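Local coordinates for transcriptional regulator of the TetR/AcrR family (Thermobifida fusca YX, PDB 3DCF), which probably binds DNA through a helix-turn-helix motif and regulates, most likely represses, transcription, at residues E92-I97 against R149-I154; E106-L111 against R157-G162. All coordinates share one frame; numbering follows the deposited sequence.

Contact 1: residues E92-I97 against R149-I154; sequences ERFHAI and REYTEI
The edge of the Y151 ring stands on the face of F94. This is a T-shaped (edge-to-face) pair, with ring centroids 4.8 Å apart and planes at 70°. Y151 CD1 sits over the centre of the F94 ring. Y151 CE1 lies nearer the CB end of the F94 ring, 3.6 Å from F94 CD1. The first torsion of F94 (chi1 -150°) holds CG roughly anti to the backbone N, and the ring reaches across to the other helix. There F94 CE2 also lies 3.6 Å from the backbone O of Y151. I154 packs beside this pair. Its CD1 touches the rim of F94 in the ring plane, 3.9 Å from F94 CD2. I154 CD1 also lies over the face of the H95 ring, 3.5 Å from its centroid, in a CH-pi contact. H95 ND1 is hydrogen-bonded to L91 O of its own helix, which limits the turn of the imidazole. E150 OE1 lies at the edge of that ring, 3.9 Å from H95 CE1. An alanine in place of F94 would probably leave the Y151 edge without its aromatic face and open a gap beside I154 CD1. The two helices, 75-98 and 138-164, run nearly parallel here, at 15°. Helix 104-121 covers the neighbouring side: its H115 meets Y151 edge-to-face, and its L111 touches F94.

Contact 2: residues E106-L111 against R157-G162; sequences ERIHAL and RLYAEG
L158 is the bump of this contact, pushing its two methyls against R107 and L111. The setting is the all-helical C-terminal domain of the TetR fold. Here helices 104-121 and 138-164 run roughly antiparallel, at 145°, with their axes 10.1 Å apart at closest approach. The hollow that takes L158 CD2 has L111 CD1 on one side, at 3.6 Å, and the CB of R107 on another, at 3.8 Å from L158 CD2. I108 packs next to L158. Its CD1 lies 4.4 Å from L158 CB and meets the ring of Y159 at the edge, near the ring plane. The fit there is looser than around L158. Y214 of the second subunit packs on I108, and L209 of that subunit packs on Y159, so this side of the contact is part of the subunit interface. M155 extends the apolar surface by touching both I108 and L111. The R107 chain bends at chi2 and chi3, and its guanidinium is tied to the backbone: NH1 is hydrogen-bonded to G102 O and NH2 to A98 O. E161 OE1 is near R107 NH2 but beyond salt-bridge distance. Over one face of this anchored guanidinium lies L158 CD1, 3.7 Å from R107 CZ.

In the fold
Helix 138-164 serves both contacts. Its earlier part, 149-154, packs on helix 75-98 in contact 1. Its later part, 157-162, packs on helix 104-121 in contact 2. Helices 75-98 and 104-121 follow each other in the chain, so the order is 92-97, 106-111, 149-154, 157-162, and the contacts interleave. Their centres are about 11 Å apart, on the same side of the chain's centre. They touch directly: I97 O lies 3.5 Å from R107 CG, and I97 packs on A110. Helices 75-98, 104-121 and 138-164 thus pack on one another in a three-helix arrangement. Contact 2 also touches the second subunit, whereas no other chain of the assembly touches the segments of contact 1.

Contact 1: residues E92-I97 against R149-I154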
ATOM      1  N   GLU A  92      16.740   9.108 -11.060  1.00 45.80           N
ATOM      2  CA  GLU A  92      17.480  10.260 -11.661  1.00 45.52           C
ATOM      3  C   GLU A  92      16.560  11.473 -11.883  1.00 43.24           C
ATOM      4  O   GLU A  92      16.967  12.607 -11.662  1.00 41.86           O
ATOM      5  CB  GLU A  92      18.165   9.908 -12.988  1.00 45.93           C
ATOM      6  CG  GLU A  92      19.432   9.058 -12.853  1.00 48.33           C
ATOM      7  CD  GLU A  92      20.164   8.820 -14.187  1.00 48.37           C
ATOM      8  OE1 GLU A  92      20.007   9.624 -15.142  1.00 52.90           O
ATOM      9  OE2 GLU A  92      20.921   7.827 -14.271  1.00 54.91           O
ATOM     10  N   ARG A  93      15.337  11.214 -12.350  1.00 41.91           N
ATOM     11  CA  ARG A  93      14.308  12.256 -12.493  1.00 40.98           C
ATOM     12  C   ARG A  93      13.871  12.817 -11.139  1.00 40.92           C
ATOM     13  O   ARG A  93      13.475  13.972 -11.059  1.00 41.09           O
ATOM     14  CB  ARG A  93      13.091  11.740 -13.258  1.00 40.71           C
ATOM     15  CG  ARG A  93      13.419  11.368 -14.703  1.00 41.79           C
ATOM     16  CD  ARG A  93      12.182  11.140 -15.547  1.00 41.66           C
ATOM     17  NE  ARG A  93      11.283  10.125 -14.987  1.00 43.66           N
ATOM     18  CZ  ARG A  93      11.391   8.796 -15.125  1.00 44.89           C
ATOM     19  NH1 ARG A  93      12.393   8.232 -15.806  1.00 47.91           N
ATOM     20  NH2 ARG A  93      10.479   8.007 -14.536  1.00 45.24           N
ATOM     21  N   PHE A  94      13.973  11.999 -10.086  1.00 41.02           N
ATOM     22  CA  PHE A  94      13.648  12.401  -8.708  1.00 40.31           C
ATOM     23  C   PHE A  94      14.743  13.349  -8.153  1.00 40.25           C
ATOM     24  O   PHE A  94      14.423  14.434  -7.633  1.00 40.48           O
ATOM     25  CB  PHE A  94      13.480  11.154  -7.819  1.00 40.03           C
ATOM     26  CG  PHE A  94      12.517  11.331  -6.687  1.00 39.01           C
ATOM     27  CD1 PHE A  94      11.142  11.308  -6.937  1.00 37.37           C
ATOM     28  CD2 PHE A  94      12.963  11.482  -5.371  1.00 39.26           C
ATOM     29  CE1 PHE A  94      10.209  11.452  -5.896  1.00 36.71           C
ATOM     30  CE2 PHE A  94      12.033  11.633  -4.309  1.00 40.33           C
ATOM     31  CZ  PHE A  94      10.651  11.614  -4.579  1.00 37.42           C
ATOM     32  N   HIS A  95      16.016  12.941  -8.275  1.00 39.96           N
ATOM     33  CA  HIS A  95      17.185  13.764  -7.842  1.00 39.69           C
ATOM     34  C   HIS A  95      17.247  15.147  -8.503  1.00 39.05           C
ATOM     35  O   HIS A  95      17.503  16.144  -7.813  1.00 38.10           O
ATOM     36  CB  HIS A  95      18.539  13.057  -8.092  1.00 40.36           C
ATOM     37  CG  HIS A  95      18.989  12.165  -6.975  1.00 44.02           C
ATOM     38  ND1 HIS A  95      18.923  10.788  -7.037  1.00 46.04           N
ATOM     39  CD2 HIS A  95      19.538  12.463  -5.771  1.00 45.59           C
ATOM     40  CE1 HIS A  95      19.401  10.277  -5.914  1.00 47.01           C
ATOM     41  NE2 HIS A  95      19.777  11.272  -5.129  1.00 46.86           N
ATOM     42  N   ALA A  96      17.035  15.173  -9.829  1.00 38.42           N
ATOM     43  CA  ALA A  96      17.042  16.398 -10.650  1.00 38.22           C
ATOM     44  C   ALA A  96      16.059  17.462 -10.132  1.00 38.34           C
ATOM     45  O   ALA A  96      16.430  18.629 -10.000  1.00 39.04           O
ATOM     46  CB  ALA A  96      16.739  16.064 -12.115  1.00 37.24           C
ATOM     47  N   ILE A  97      14.834  17.033  -9.811  1.00 37.94           N
ATOM     48  CA  ILE A  97      13.777  17.903  -9.254  1.00 38.10           C
ATOM     49  C   ILE A  97      14.137  18.372  -7.841  1.00 38.20           C
ATOM     50  O   ILE A  97      14.008  19.557  -7.547  1.00 38.00           O
ATOM     51  CB  ILE A  97      12.384  17.195  -9.222  1.00 37.63           C
ATOM     52  CG1 ILE A  97      11.894  16.884 -10.643  1.00 37.91           C
ATOM     53  CG2 ILE A  97      11.337  18.067  -8.539  1.00 37.27           C
ATOM     54  CD1 ILE A  97      10.679  15.952 -10.698  1.00 37.77           C
ATOM     55  N   ARG A 149      15.259   3.556   0.128  1.00 44.03           N
ATOM     56  CA  ARG A 149      15.884   4.461   1.113  1.00 44.54           C
ATOM     57  C   ARG A 149      16.289   5.823   0.541  1.00 44.32           C
ATOM     58  O   ARG A 149      16.103   6.830   1.222  1.00 44.56           O
ATOM     59  CB  ARG A 149      17.097   3.825   1.827  1.00 44.50           C
ATOM     60  CG  ARG A 149      16.719   2.873   2.959  1.00 46.44           C
ATOM     61  CD  ARG A 149      17.915   2.528   3.859  1.00 46.17           C
ATOM     62  NE  ARG A 149      18.896   1.680   3.186  1.00 47.01           N
ATOM     63  CZ  ARG A 149      18.829   0.346   3.053  1.00 50.56           C
ATOM     64  NH1 ARG A 149      17.802  -0.374   3.533  1.00 54.27           N
ATOM     65  NH2 ARG A 149      19.809  -0.290   2.407  1.00 51.94           N
ATOM     66  N   GLU A 150      16.839   5.842  -0.682  1.00 44.35           N
ATOM     67  CA  GLU A 150      17.231   7.100  -1.361  1.00 44.61           C
ATOM     68  C   GLU A 150      16.037   8.019  -1.603  1.00 44.03           C
ATOM     69  O   GLU A 150      16.129   9.188  -1.272  1.00 44.27           O
ATOM     70  CB  GLU A 150      17.958   6.850  -2.682  1.00 45.10           C
ATOM     71  CG  GLU A 150      19.361   6.287  -2.508  1.00 46.46           C
ATOM     72  CD  GLU A 150      20.035   5.927  -3.830  1.00 46.48           C
ATOM     73  OE1 GLU A 150      19.740   6.585  -4.864  1.00 44.45           O
ATOM     74  OE2 GLU A 150      20.881   4.993  -3.809  1.00 49.81           O
ATOM     75  N   TYR A 151      14.948   7.482  -2.179  1.00 43.64           N
ATOM     76  CA  TYR A 151      13.674   8.221  -2.393  1.00 43.73           C
ATOM     77  C   TYR A 151      13.186   8.927  -1.116  1.00 42.39           C
ATOM     78  O   TYR A 151      12.866  10.125  -1.125  1.00 41.08           O
ATOM     79  CB  TYR A 151      12.523   7.275  -2.820  1.00 44.77           C
ATOM     80  CG  TYR A 151      12.349   6.992  -4.293  1.00 45.68           C
ATOM     81  CD1 TYR A 151      11.797   7.970  -5.145  1.00 47.08           C
ATOM     82  CD2 TYR A 151      12.623   5.721  -4.829  1.00 45.87           C
ATOM     83  CE1 TYR A 151      11.591   7.715  -6.517  1.00 46.51           C
ATOM     84  CE2 TYR A 151      12.417   5.448  -6.196  1.00 46.97           C
ATOM     85  CZ  TYR A 151      11.905   6.448  -7.030  1.00 46.96           C
ATOM     86  OH  TYR A 151      11.706   6.186  -8.360  1.00 47.23           O
ATOM     87  N   THR A 152      13.116   8.139  -0.041  1.00 41.47           N
ATOM     88  CA  THR A 152      12.631   8.589   1.264  1.00 41.29           C
ATOM     89  C   THR A 152      13.521   9.681   1.854  1.00 40.69           C
ATOM     90  O   THR A 152      13.019  10.711   2.294  1.00 40.38           O
ATOM     91  CB  THR A 152      12.521   7.395   2.284  1.00 41.10           C
ATOM     92  OG1 THR A 152      11.897   6.271   1.658  1.00 41.91           O
ATOM     93  CG2 THR A 152      11.706   7.781   3.510  1.00 42.60           C
ATOM     94  N   GLU A 153      14.834   9.459   1.825  1.00 40.63           N
ATOM     95  CA  GLU A 153      15.806  10.409   2.392  1.00 41.48           C
ATOM     96  C   GLU A 153      15.859  11.767   1.682  1.00 40.67           C
ATOM     97  O   GLU A 153      15.991  12.788   2.362  1.00 40.05           O
ATOM     98  CB  GLU A 153      17.191   9.752   2.554  1.00 41.52           C
ATOM     99  CG  GLU A 153      17.175   8.701   3.701  1.00 43.77           C
ATOM    100  CD  GLU A 153      18.362   7.728   3.716  1.00 44.32           C
ATOM    101  OE1 GLU A 153      19.374   7.966   3.017  1.00 54.10           O
ATOM    102  OE2 GLU A 153      18.276   6.701   4.432  1.00 50.89           O
ATOM    103  N   ILE A 154      15.719  11.771   0.344  1.00 40.20           N
ATOM    104  CA  ILE A 154      15.649  13.015  -0.462  1.00 40.45           C
ATOM    105  C   ILE A 154      14.443  13.858  -0.017  1.00 41.23           C
ATOM    106  O   ILE A 154      14.572  15.060   0.220  1.00 40.72           O
ATOM    107  CB  ILE A 154      15.536  12.747  -2.005  1.00 40.59           C
ATOM    108  CG1 ILE A 154      16.812  12.111  -2.573  1.00 40.09           C
ATOM    109  CG2 ILE A 154      15.303  14.045  -2.768  1.00 39.62           C
ATOM    110  CD1 ILE A 154      16.628  11.507  -3.955  1.00 38.98           C
TER

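Contact 2: residues E106-L111 against R157-G162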
ATOM      1  N   GLU A 106       7.504  23.665  -3.033  1.00 38.06           N
ATOM      2  CA  GLU A 106       7.286  23.600  -4.500  1.00 37.41           C
ATOM      3  C   GLU A 106       7.913  22.325  -5.081  1.00 36.47           C
ATOM      4  O   GLU A 106       7.292  21.657  -5.921  1.00 36.56           O
ATOM      5  CB  GLU A 106       7.840  24.853  -5.203  1.00 37.30           C
ATOM      6  CG  GLU A 106       6.990  26.103  -4.930  1.00 38.86           C
ATOM      7  CD  GLU A 106       7.633  27.437  -5.321  1.00 38.21           C
ATOM      8  OE1 GLU A 106       8.874  27.529  -5.522  1.00 40.41           O
ATOM      9  OE2 GLU A 106       6.868  28.425  -5.384  1.00 37.66           O
ATOM     10  N   ARG A 107       9.139  22.022  -4.631  1.00 35.42           N
ATOM     11  CA  ARG A 107       9.864  20.788  -4.989  1.00 35.74           C
ATOM     12  C   ARG A 107       9.132  19.533  -4.479  1.00 35.04           C
ATOM     13  O   ARG A 107       9.021  18.558  -5.222  1.00 34.89           O
ATOM     14  CB  ARG A 107      11.334  20.845  -4.516  1.00 35.41           C
ATOM     15  CG  ARG A 107      12.223  21.733  -5.424  1.00 37.82           C
ATOM     16  CD  ARG A 107      13.238  22.606  -4.666  1.00 37.76           C
ATOM     17  NE  ARG A 107      14.348  21.914  -4.015  1.00 40.50           N
ATOM     18  CZ  ARG A 107      15.088  22.414  -3.007  1.00 40.27           C
ATOM     19  NH1 ARG A 107      14.844  23.609  -2.451  1.00 36.95           N
ATOM     20  NH2 ARG A 107      16.087  21.692  -2.506  1.00 43.27           N
ATOM     21  N   ILE A 108       8.624  19.574  -3.239  1.00 34.86           N
ATOM     22  CA  ILE A 108       7.805  18.482  -2.672  1.00 35.04           C
ATOM     23  C   ILE A 108       6.632  18.194  -3.619  1.00 35.24           C
ATOM     24  O   ILE A 108       6.418  17.037  -4.002  1.00 36.30           O
ATOM     25  CB  ILE A 108       7.282  18.814  -1.236  1.00 35.19           C
ATOM     26  CG1 ILE A 108       8.373  18.577  -0.181  1.00 35.18           C
ATOM     27  CG2 ILE A 108       6.054  17.974  -0.870  1.00 34.78           C
ATOM     28  CD1 ILE A 108       8.613  17.133   0.174  1.00 36.80           C
ATOM     29  N   HIS A 109       5.913  19.246  -4.017  1.00 34.48           N
ATOM     30  CA  HIS A 109       4.777  19.107  -4.929  1.00 33.98           C
ATOM     31  C   HIS A 109       5.181  18.490  -6.274  1.00 34.76           C
ATOM     32  O   HIS A 109       4.530  17.531  -6.736  1.00 35.53           O
ATOM     33  CB  HIS A 109       4.064  20.444  -5.135  1.00 33.21           C
ATOM     34  CG  HIS A 109       2.977  20.392  -6.164  1.00 34.30           C
ATOM     35  ND1 HIS A 109       1.712  19.910  -5.891  1.00 35.43           N
ATOM     36  CD2 HIS A 109       2.974  20.747  -7.474  1.00 34.37           C
ATOM     37  CE1 HIS A 109       0.974  19.973  -6.990  1.00 36.69           C
ATOM     38  NE2 HIS A 109       1.715  20.480  -7.963  1.00 35.85           N
ATOM     39  N   ALA A 110       6.239  19.036  -6.881  1.00 34.46           N
ATOM     40  CA  ALA A 110       6.763  18.530  -8.166  1.00 33.88           C
ATOM     41  C   ALA A 110       7.170  17.055  -8.075  1.00 33.68           C
ATOM     42  O   ALA A 110       6.919  16.301  -9.009  1.00 34.65           O
ATOM     43  CB  ALA A 110       7.952  19.371  -8.633  1.00 33.55           C
ATOM     44  N   LEU A 111       7.795  16.661  -6.963  1.00 33.02           N
ATOM     45  CA  LEU A 111       8.202  15.256  -6.719  1.00 33.10           C
ATOM     46  C   LEU A 111       7.008  14.286  -6.664  1.00 32.51           C
ATOM     47  O   LEU A 111       7.097  13.183  -7.210  1.00 32.33           O
ATOM     48  CB  LEU A 111       9.035  15.122  -5.424  1.00 33.33           C
ATOM     49  CG  LEU A 111      10.457  15.707  -5.392  1.00 33.89           C
ATOM     50  CD1 LEU A 111      10.985  15.751  -3.942  1.00 30.70           C
ATOM     51  CD2 LEU A 111      11.388  14.926  -6.312  1.00 32.38           C
ATOM     52  N   ARG A 157      14.690  15.127   4.074  1.00 43.03           N
ATOM     53  CA  ARG A 157      15.490  16.360   4.238  1.00 43.93           C
ATOM     54  C   ARG A 157      14.740  17.597   3.727  1.00 42.96           C
ATOM     55  O   ARG A 157      14.749  18.646   4.380  1.00 42.95           O
ATOM     56  CB  ARG A 157      16.844  16.248   3.523  1.00 43.96           C
ATOM     57  CG  ARG A 157      17.775  15.182   4.114  1.00 48.05           C
ATOM     58  CD  ARG A 157      19.181  15.223   3.481  1.00 47.63           C
ATOM     59  NE  ARG A 157      19.191  14.878   2.050  1.00 51.77           N
ATOM     60  CZ  ARG A 157      19.337  13.651   1.528  1.00 53.25           C
ATOM     61  NH1 ARG A 157      19.492  12.559   2.291  1.00 54.07           N
ATOM     62  NH2 ARG A 157      19.322  13.511   0.199  1.00 52.89           N
ATOM     63  N   LEU A 158      14.050  17.420   2.599  1.00 42.16           N
ATOM     64  CA  LEU A 158      13.282  18.478   1.930  1.00 41.33           C
ATOM     65  C   LEU A 158      12.030  18.892   2.749  1.00 41.43           C
ATOM     66  O   LEU A 158      11.648  20.072   2.729  1.00 41.80           O
ATOM     67  CB  LEU A 158      12.909  18.027   0.496  1.00 40.90           C
ATOM     68  CG  LEU A 158      12.929  19.021  -0.644  1.00 41.99           C
ATOM     69  CD1 LEU A 158      14.350  19.573  -0.799  1.00 41.93           C
ATOM     70  CD2 LEU A 158      12.482  18.330  -1.945  1.00 41.45           C
ATOM     71  N   TYR A 159      11.393  17.938   3.448  1.00 40.71           N
ATOM     72  CA  TYR A 159      10.222  18.235   4.302  1.00 40.68           C
ATOM     73  C   TYR A 159      10.655  19.000   5.582  1.00 40.92           C
ATOM     74  O   TYR A 159       9.919  19.883   6.039  1.00 41.17           O
ATOM     75  CB  TYR A 159       9.396  16.973   4.636  1.00 39.00           C
ATOM     76  CG  TYR A 159       8.011  17.298   5.167  1.00 39.03           C
ATOM     77  CD1 TYR A 159       7.794  17.550   6.534  1.00 35.83           C
ATOM     78  CD2 TYR A 159       6.912  17.369   4.311  1.00 36.61           C
ATOM     79  CE1 TYR A 159       6.513  17.869   7.030  1.00 35.82           C
ATOM     80  CE2 TYR A 159       5.620  17.685   4.800  1.00 36.77           C
ATOM     81  CZ  TYR A 159       5.431  17.937   6.162  1.00 36.64           C
ATOM     82  OH  TYR A 159       4.174  18.250   6.657  1.00 39.41           O
ATOM     83  N   ALA A 160      11.828  18.661   6.133  1.00 40.75           N
ATOM     84  CA  ALA A 160      12.419  19.351   7.306  1.00 41.12           C
ATOM     85  C   ALA A 160      12.757  20.827   7.044  1.00 41.88           C
ATOM     86  O   ALA A 160      12.550  21.667   7.929  1.00 42.38           O
ATOM     87  CB  ALA A 160      13.665  18.633   7.786  1.00 40.02           C
ATOM     88  N   GLU A 161      13.299  21.125   5.854  1.00 42.26           N
ATOM     89  CA  GLU A 161      13.621  22.510   5.441  1.00 42.71           C
ATOM     90  C   GLU A 161      12.363  23.384   5.311  1.00 43.22           C
ATOM     91  O   GLU A 161      12.350  24.520   5.787  1.00 44.08           O
ATOM     92  CB  GLU A 161      14.356  22.536   4.104  1.00 42.54           C
ATOM     93  CG  GLU A 161      15.748  21.932   4.077  1.00 42.34           C
ATOM     94  CD  GLU A 161      16.288  21.841   2.649  1.00 43.95           C
ATOM     95  OE1 GLU A 161      16.069  22.795   1.858  1.00 44.38           O
ATOM     96  OE2 GLU A 161      16.922  20.813   2.312  1.00 46.28           O
ATOM     97  N   GLY A 162      11.338  22.849   4.643  1.00 43.54           N
ATOM     98  CA  GLY A 162      10.033  23.515   4.463  1.00 43.63           C
ATOM     99  C   GLY A 162       9.245  23.765   5.756  1.00 44.17           C
ATOM    100  O   GLY A 162       8.480  24.732   5.839  1.00 44.58           O
TER